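Local structure of esterase D (Lactobacillus rhamnosus, 3DKR) at residues F40-Y50 / H234-M245; G61-L69 / F138-A149. The protein probably hydrolyses carboxylic esters, as an alpha/beta hydrolase with a catalytic triad. All coordinates share one frame; numbering follows the deposited sequence.

Interaction 1. Residues F40-Y50 / H234-M245; sequences FMARALQRSGY and HHALEEDVIAFM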
# COMPACT_ATOMS: atom_id res chain seq x y z
N PHE A 40 -10.17 7.10 -5.11
CA PHE A 40 -10.30 7.15 -6.57
C PHE A 40 -10.17 5.75 -7.18
O PHE A 40 -10.95 5.36 -8.06
CB PHE A 40 -9.27 8.05 -7.24
CG PHE A 40 -9.30 9.50 -6.80
CD1 PHE A 40 -10.38 10.06 -6.12
CD2 PHE A 40 -8.21 10.30 -7.09
CE1 PHE A 40 -10.35 11.41 -5.72
CE2 PHE A 40 -8.18 11.63 -6.72
CZ PHE A 40 -9.24 12.19 -6.05
N MET A 41 -9.17 5.00 -6.73
CA MET A 41 -8.90 3.66 -7.27
C MET A 41 -10.09 2.75 -7.02
O MET A 41 -10.59 2.06 -7.93
CB MET A 41 -7.61 3.08 -6.66
CG MET A 41 -7.31 1.60 -6.97
SD MET A 41 -7.06 1.29 -8.73
CE MET A 41 -5.51 2.15 -9.01
N ALA A 42 -10.54 2.75 -5.76
CA ALA A 42 -11.67 1.92 -5.35
C ALA A 42 -12.90 2.19 -6.23
O ALA A 42 -13.59 1.28 -6.68
CB ALA A 42 -11.96 2.13 -3.88
N ARG A 43 -13.16 3.47 -6.49
CA ARG A 43 -14.31 3.85 -7.31
C ARG A 43 -14.12 3.46 -8.77
O ARG A 43 -15.07 3.00 -9.41
CB ARG A 43 -14.58 5.35 -7.16
CG ARG A 43 -15.14 5.71 -5.82
CD ARG A 43 -16.57 5.19 -5.64
NE ARG A 43 -17.30 5.99 -4.68
CZ ARG A 43 -18.57 5.82 -4.33
NH1 ARG A 43 -19.29 4.81 -4.84
NH2 ARG A 43 -19.12 6.65 -3.46
N ALA A 44 -12.91 3.62 -9.31
CA ALA A 44 -12.62 3.15 -10.67
C ALA A 44 -12.88 1.65 -10.77
O ALA A 44 -13.48 1.16 -11.72
CB ALA A 44 -11.20 3.49 -11.06
N LEU A 45 -12.44 0.90 -9.77
CA LEU A 45 -12.65 -0.54 -9.78
C LEU A 45 -14.14 -0.85 -9.69
O LEU A 45 -14.63 -1.73 -10.40
CB LEU A 45 -11.88 -1.21 -8.66
CG LEU A 45 -10.37 -1.10 -8.79
CD1 LEU A 45 -9.69 -1.68 -7.57
CD2 LEU A 45 -9.89 -1.86 -10.03
N GLN A 46 -14.86 -0.11 -8.86
CA GLN A 46 -16.30 -0.28 -8.74
C GLN A 46 -17.01 -0.04 -10.09
O GLN A 46 -17.92 -0.81 -10.45
CB GLN A 46 -16.87 0.66 -7.69
CG GLN A 46 -18.35 0.46 -7.42
CD GLN A 46 -18.89 1.43 -6.41
OE1 GLN A 46 -18.64 2.64 -6.52
NE2 GLN A 46 -19.64 0.94 -5.44
N ARG A 47 -16.60 0.99 -10.82
CA ARG A 47 -17.23 1.29 -12.12
C ARG A 47 -17.01 0.15 -13.10
O ARG A 47 -17.80 -0.02 -14.04
CB ARG A 47 -16.74 2.60 -12.73
CG ARG A 47 -17.04 3.83 -11.90
CD ARG A 47 -16.84 5.09 -12.73
NE ARG A 47 -15.45 5.31 -13.13
CZ ARG A 47 -14.51 5.85 -12.34
NH1 ARG A 47 -14.80 6.22 -11.09
NH2 ARG A 47 -13.28 6.00 -12.81
N SER A 48 -15.94 -0.62 -12.92
CA SER A 48 -15.67 -1.78 -13.80
C SER A 48 -16.20 -3.09 -13.20
O SER A 48 -15.90 -4.19 -13.72
CB SER A 48 -14.18 -1.89 -14.13
OG SER A 48 -13.79 -0.94 -15.12
N GLY A 49 -16.97 -2.99 -12.12
CA GLY A 49 -17.70 -4.11 -11.55
C GLY A 49 -16.94 -4.96 -10.55
O GLY A 49 -17.36 -6.07 -10.23
N TYR A 50 -15.83 -4.44 -10.03
CA TYR A 50 -15.08 -5.18 -9.03
C TYR A 50 -15.57 -4.88 -7.62
O TYR A 50 -15.95 -3.74 -7.32
CB TYR A 50 -13.61 -4.80 -9.12
CG TYR A 50 -12.95 -5.25 -10.39
CD1 TYR A 50 -12.58 -6.58 -10.56
CD2 TYR A 50 -12.70 -4.36 -11.42
CE1 TYR A 50 -11.98 -7.00 -11.74
CE2 TYR A 50 -12.08 -4.77 -12.60
CZ TYR A 50 -11.73 -6.09 -12.75
OH TYR A 50 -11.13 -6.48 -13.92
N HIS A 234 -3.31 9.04 -11.64
CA HIS A 234 -4.27 8.04 -11.15
C HIS A 234 -5.16 7.45 -12.25
O HIS A 234 -5.46 6.26 -12.22
CB HIS A 234 -5.07 8.54 -9.94
CG HIS A 234 -6.33 9.28 -10.28
ND1 HIS A 234 -6.40 10.66 -10.35
CD2 HIS A 234 -7.58 8.82 -10.51
CE1 HIS A 234 -7.65 11.01 -10.63
NE2 HIS A 234 -8.38 9.91 -10.75
N HIS A 235 -5.54 8.22 -13.27
CA HIS A 235 -6.32 7.60 -14.35
C HIS A 235 -5.53 6.53 -15.11
O HIS A 235 -6.05 5.45 -15.41
CB HIS A 235 -6.83 8.67 -15.32
CG HIS A 235 -7.97 9.46 -14.77
ND1 HIS A 235 -8.07 10.83 -14.92
CD2 HIS A 235 -9.07 9.08 -14.07
CE1 HIS A 235 -9.17 11.26 -14.33
NE2 HIS A 235 -9.80 10.22 -13.82
N ALA A 236 -4.27 6.83 -15.40
CA ALA A 236 -3.41 5.87 -16.08
C ALA A 236 -3.22 4.63 -15.23
O ALA A 236 -3.25 3.52 -15.73
CB ALA A 236 -2.06 6.49 -16.38
N LEU A 237 -2.98 4.83 -13.93
CA LEU A 237 -2.76 3.70 -13.03
C LEU A 237 -3.99 2.80 -13.01
O LEU A 237 -3.88 1.57 -13.11
CB LEU A 237 -2.46 4.21 -11.63
CG LEU A 237 -2.32 3.10 -10.58
CD1 LEU A 237 -1.06 2.24 -10.84
CD2 LEU A 237 -2.30 3.71 -9.19
N GLU A 238 -5.16 3.42 -12.88
CA GLU A 238 -6.43 2.67 -12.86
C GLU A 238 -6.59 1.84 -14.12
O GLU A 238 -6.87 0.65 -14.06
CB GLU A 238 -7.59 3.64 -12.68
CG GLU A 238 -7.60 4.28 -11.29
CD GLU A 238 -8.30 5.62 -11.19
OE1 GLU A 238 -8.98 6.05 -12.16
OE2 GLU A 238 -8.16 6.25 -10.12
N GLU A 239 -6.36 2.45 -15.28
CA GLU A 239 -6.42 1.71 -16.54
C GLU A 239 -5.44 0.53 -16.56
O GLU A 239 -5.79 -0.58 -16.97
CB GLU A 239 -6.19 2.64 -17.72
CG GLU A 239 -7.24 3.74 -17.84
N ASP A 240 -4.21 0.77 -16.10
CA ASP A 240 -3.18 -0.28 -16.10
C ASP A 240 -3.55 -1.43 -15.17
O ASP A 240 -3.38 -2.61 -15.50
CB ASP A 240 -1.83 0.31 -15.70
CG ASP A 240 -1.28 1.31 -16.72
OD1 ASP A 240 -1.69 1.25 -17.92
OD2 ASP A 240 -0.43 2.15 -16.34
N VAL A 241 -4.05 -1.10 -13.98
CA VAL A 241 -4.43 -2.12 -12.99
C VAL A 241 -5.61 -2.96 -13.49
O VAL A 241 -5.64 -4.20 -13.35
CB VAL A 241 -4.79 -1.46 -11.63
CG1 VAL A 241 -5.48 -2.46 -10.69
CG2 VAL A 241 -3.52 -0.82 -11.00
N ILE A 242 -6.58 -2.29 -14.09
CA ILE A 242 -7.74 -2.98 -14.63
C ILE A 242 -7.31 -3.89 -15.79
O ILE A 242 -7.73 -5.04 -15.84
CB ILE A 242 -8.83 -1.97 -15.01
CG1 ILE A 242 -9.40 -1.35 -13.73
CG2 ILE A 242 -9.95 -2.66 -15.80
CD1 ILE A 242 -10.35 -0.18 -13.95
N ALA A 243 -6.43 -3.40 -16.66
CA ALA A 243 -5.90 -4.25 -17.74
C ALA A 243 -5.20 -5.50 -17.19
O ALA A 243 -5.35 -6.62 -17.70
CB ALA A 243 -4.96 -3.47 -18.61
N PHE A 244 -4.43 -5.31 -16.12
CA PHE A 244 -3.71 -6.39 -15.45
C PHE A 244 -4.65 -7.46 -14.94
O PHE A 244 -4.43 -8.67 -15.14
CB PHE A 244 -2.87 -5.78 -14.32
CG PHE A 244 -2.21 -6.79 -13.42
CD1 PHE A 244 -1.00 -7.40 -13.79
CD2 PHE A 244 -2.75 -7.08 -12.18
CE1 PHE A 244 -0.39 -8.30 -12.94
CE2 PHE A 244 -2.13 -8.00 -11.33
CZ PHE A 244 -0.96 -8.59 -11.71
N MET A 245 -5.73 -7.03 -14.28
CA MET A 245 -6.72 -7.96 -13.78
C MET A 245 -7.47 -8.65 -14.91
O MET A 245 -7.73 -9.85 -14.84
CB MET A 245 -7.68 -7.22 -12.84
CG MET A 245 -6.97 -6.87 -11.55
SD MET A 245 -8.09 -6.44 -10.21
CE MET A 245 -8.44 -4.88 -10.84
O HOH W 1 -10.95 7.86 -11.62
O HOH W 2 -10.66 -9.22 -14.03
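M41 drives its methyl group into the apolar side of helix 234-246, where CE lies 3.6 Å from CD2 of L237 and also meets V241. With CG anti to the backbone N (chi1 171°), the chain bends twice further out and carries CE to L237. One turn on, L45 presents CD2 to CG1 of I242 and, tightly, to CE of M245 at 3.4 Å. E238 is a knob in the hole formed by F40, M41, A44 and R47, its carboxylate beside the A44 methyl. The segments 40-47 and 234-245 cross at -47°, their axes 10.1 Å apart at closest, packed side by side on one face of the central sheet of the alpha/beta-hydrolase fold; M41 and L45 reach strand 23-28 and V241 reaches F98. A Schellman motif closed by G49 ends helix 39-47 and leads the chain round to Y50. CE of M245 sits 4.0 Å from the centroid of the Y50 ring, a CH-pi contact over the face, and the M245 sulfur above that face makes it a Met-aromatic pair as well. F40 lays CD2 over one face of the H234 imidazole, the rings oblique at 41°. Among the polar links, one water donates to OE1 of E238 (2.7 Å) and accepts from NH2 of R47; another meets OH of Y50 and, weakly, O of M245. ND1 of H234 bonds to the N231 carbonyl.

Interaction 2. Residues G61-L69 / F138-A149; sequences GTVEPLDIL and FLKYAEYMNRLA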
# COMPACT_ATOMS: atom_id res chain seq x y z
N GLY A 61 -5.49 7.31 10.74
CA GLY A 61 -6.86 7.83 10.65
C GLY A 61 -7.38 8.48 11.93
O GLY A 61 -8.60 8.59 12.13
N THR A 62 -6.48 8.92 12.81
CA THR A 62 -6.93 9.65 14.00
C THR A 62 -6.39 11.07 14.00
O THR A 62 -5.53 11.44 13.20
CB THR A 62 -6.49 8.98 15.32
OG1 THR A 62 -5.13 9.31 15.60
CG2 THR A 62 -6.71 7.48 15.28
N VAL A 63 -6.88 11.85 14.97
CA VAL A 63 -6.48 13.24 15.13
C VAL A 63 -5.06 13.37 15.72
O VAL A 63 -4.47 14.45 15.68
CB VAL A 63 -7.53 13.98 16.02
CG1 VAL A 63 -7.41 13.55 17.48
CG2 VAL A 63 -7.39 15.48 15.87
N GLU A 64 -4.51 12.27 16.22
CA GLU A 64 -3.25 12.28 16.95
C GLU A 64 -2.17 11.53 16.14
O GLU A 64 -2.12 10.30 16.17
CB GLU A 64 -3.45 11.62 18.32
CG GLU A 64 -2.20 11.48 19.15
CD GLU A 64 -1.44 12.78 19.24
OE1 GLU A 64 -1.88 13.67 20.00
OE2 GLU A 64 -0.41 12.91 18.54
N PRO A 65 -1.29 12.27 15.43
CA PRO A 65 -0.23 11.60 14.65
C PRO A 65 0.65 10.62 15.43
O PRO A 65 1.14 9.66 14.84
CB PRO A 65 0.61 12.77 14.13
CG PRO A 65 -0.34 13.92 14.08
CD PRO A 65 -1.22 13.74 15.27
N LEU A 66 0.83 10.84 16.73
CA LEU A 66 1.59 9.90 17.56
C LEU A 66 0.95 8.52 17.63
O LEU A 66 1.66 7.54 17.90
CB LEU A 66 1.80 10.47 18.96
CG LEU A 66 2.73 11.67 19.00
CD1 LEU A 66 2.73 12.33 20.38
CD2 LEU A 66 4.16 11.28 18.59
N ASP A 67 -0.36 8.43 17.40
CA ASP A 67 -1.04 7.12 17.39
C ASP A 67 -0.44 6.17 16.37
O ASP A 67 -0.42 4.94 16.60
CB ASP A 67 -2.52 7.28 17.09
CG ASP A 67 -3.31 7.88 18.25
OD1 ASP A 67 -2.77 7.97 19.39
OD2 ASP A 67 -4.48 8.23 18.01
N ILE A 68 0.05 6.71 15.26
CA ILE A 68 0.70 5.88 14.23
C ILE A 68 1.90 5.19 14.84
O ILE A 68 2.15 3.99 14.61
CB ILE A 68 1.15 6.72 13.01
CG1 ILE A 68 -0.07 7.29 12.27
CG2 ILE A 68 2.03 5.89 12.07
CD1 ILE A 68 0.22 8.44 11.33
N LEU A 69 2.64 5.96 15.64
CA LEU A 69 3.90 5.52 16.21
C LEU A 69 3.72 4.67 17.45
O LEU A 69 4.59 3.84 17.75
CB LEU A 69 4.75 6.74 16.57
CG LEU A 69 5.14 7.64 15.40
CD1 LEU A 69 5.68 8.98 15.86
CD2 LEU A 69 6.18 6.94 14.53
N PHE A 138 6.78 12.76 7.30
CA PHE A 138 6.03 12.49 8.53
C PHE A 138 5.92 13.77 9.35
O PHE A 138 4.85 14.12 9.81
CB PHE A 138 6.69 11.38 9.37
CG PHE A 138 5.81 10.84 10.46
CD1 PHE A 138 5.24 9.57 10.35
CD2 PHE A 138 5.51 11.60 11.60
CE1 PHE A 138 4.42 9.08 11.35
CE2 PHE A 138 4.68 11.10 12.59
CZ PHE A 138 4.14 9.84 12.46
N LEU A 139 7.04 14.47 9.51
CA LEU A 139 7.04 15.72 10.28
C LEU A 139 6.05 16.73 9.69
O LEU A 139 5.32 17.40 10.43
CB LEU A 139 8.46 16.30 10.39
CG LEU A 139 9.42 15.46 11.24
CD1 LEU A 139 10.90 15.81 10.96
CD2 LEU A 139 9.10 15.60 12.71
N LYS A 140 6.00 16.81 8.36
CA LYS A 140 5.12 17.78 7.68
C LYS A 140 3.65 17.36 7.80
O LYS A 140 2.77 18.19 7.99
CB LYS A 140 5.51 17.92 6.21
CG LYS A 140 6.81 18.67 6.01
N TYR A 141 3.41 16.06 7.68
CA TYR A 141 2.09 15.49 7.92
C TYR A 141 1.59 15.86 9.31
O TYR A 141 0.49 16.39 9.45
CB TYR A 141 2.15 13.96 7.78
CG TYR A 141 0.94 13.22 8.31
CD1 TYR A 141 -0.21 13.11 7.55
CD2 TYR A 141 0.96 12.61 9.56
CE1 TYR A 141 -1.31 12.42 8.02
CE2 TYR A 141 -0.16 11.93 10.05
CZ TYR A 141 -1.28 11.83 9.27
OH TYR A 141 -2.41 11.16 9.72
N ALA A 142 2.41 15.60 10.33
CA ALA A 142 2.03 15.87 11.71
C ALA A 142 1.75 17.36 11.91
O ALA A 142 0.78 17.75 12.58
CB ALA A 142 3.11 15.40 12.66
N GLU A 143 2.57 18.20 11.29
CA GLU A 143 2.40 19.64 11.43
C GLU A 143 1.10 20.12 10.80
O GLU A 143 0.36 20.92 11.40
CB GLU A 143 3.60 20.38 10.83
CG GLU A 143 3.60 21.85 11.14
CD GLU A 143 4.90 22.54 10.77
OE1 GLU A 143 5.95 21.85 10.72
OE2 GLU A 143 4.87 23.76 10.53
N TYR A 144 0.82 19.63 9.59
CA TYR A 144 -0.43 19.95 8.90
C TYR A 144 -1.63 19.53 9.73
O TYR A 144 -2.58 20.30 9.90
CB TYR A 144 -0.50 19.27 7.53
CG TYR A 144 -1.85 19.40 6.85
CD1 TYR A 144 -2.16 20.52 6.09
CD2 TYR A 144 -2.82 18.40 6.98
CE1 TYR A 144 -3.40 20.65 5.47
CE2 TYR A 144 -4.06 18.52 6.36
CZ TYR A 144 -4.34 19.65 5.61
OH TYR A 144 -5.58 19.78 4.99
N MET A 145 -1.60 18.29 10.22
CA MET A 145 -2.72 17.74 10.96
C MET A 145 -2.93 18.48 12.27
O MET A 145 -4.05 18.87 12.58
CB MET A 145 -2.52 16.24 11.23
CG MET A 145 -2.56 15.39 9.97
SD MET A 145 -4.11 15.46 9.05
CE MET A 145 -5.21 14.73 10.25
N ASN A 146 -1.86 18.69 13.03
CA ASN A 146 -1.97 19.35 14.33
C ASN A 146 -2.38 20.81 14.22
O ASN A 146 -3.17 21.30 15.02
CB ASN A 146 -0.68 19.20 15.14
CG ASN A 146 -0.46 17.78 15.62
OD1 ASN A 146 -1.42 17.01 15.78
ND2 ASN A 146 0.79 17.42 15.85
N ARG A 147 -1.87 21.49 13.19
CA ARG A 147 -2.30 22.86 12.91
C ARG A 147 -3.82 22.91 12.72
O ARG A 147 -4.51 23.66 13.42
CB ARG A 147 -1.59 23.41 11.67
N LEU A 148 -4.33 22.09 11.80
CA LEU A 148 -5.76 22.04 11.50
C LEU A 148 -6.62 21.71 12.74
O LEU A 148 -7.75 22.20 12.87
CB LEU A 148 -6.06 21.02 10.39
N ALA A 149 -6.07 20.91 13.65
CA ALA A 149 -6.79 20.48 14.86
C ALA A 149 -6.59 21.40 16.06
O ALA A 149 -7.14 21.16 17.14
CB ALA A 149 -6.37 19.05 15.24
O HOH W 3 -3.21 8.41 9.18
O HOH W 4 -2.60 11.10 12.33
O HOH W 5 -5.29 10.82 10.40
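The hydroxyl of Y141 is gripped by three waters, the shortest link being 2.6 Å from OH to a water that donates onward to the carbonyl O of T62. A second water joins OH to that same carbonyl, and the third takes the backbone N-H of G61, so the phenol end is tied through these waters to the G61-T62 backbone. CG of Y141 stands anti to the backbone N (chi1 166°), which swings the ring toward the 61-69 segment, where CE2 meets CD1 of I68 at 3.7 Å. P65 is the centre of the apolar contact, its CB resting 3.9 Å from CB of A142. OD1 of N146 meets CD of P65 at 3.3 Å, while ND2 bonds to E154. Cutting N146 back to an alanine removes the amide, which is likely to leave E154 without this partner and open a gap beside the P65 ring. CZ of F138 lies 3.8 Å from CG of L69, obliquely to the ring, while CG2 of I68 and the P65 carbonyl oxygen lie at the ring edge. At the outer end CG2 of V63 touches the methyl of A149. The loop's own shape is set by an ST turn, T62 OG1 accepting from N of E64 at 3.1 Å, and by E64, whose OE2 caps N of L66 with its anti lone pair. Helices 134-149 and 155-178 lie between strands 119-122 and 187-192, consistent with the helical cap region many alpha/beta hydrolases insert there.

In the fold
Interaction 1 and interaction 2 lie in different parts of the molecule, their centres about 30 Å apart and their nearest atoms about 14 Å apart, without touching. Along the chain they are nested: interaction 1 closes a span of 183 residues, and both segments of interaction 2 fall inside it. Each can be placed against the predicted charge-relay residues. The side chain of L237 in interaction 1 is about 11 Å from those of H226 and D195, and that of Y141 in interaction 2 is about 11 Å from that of H226, so the two contacts approach the same histidine to a similar distance.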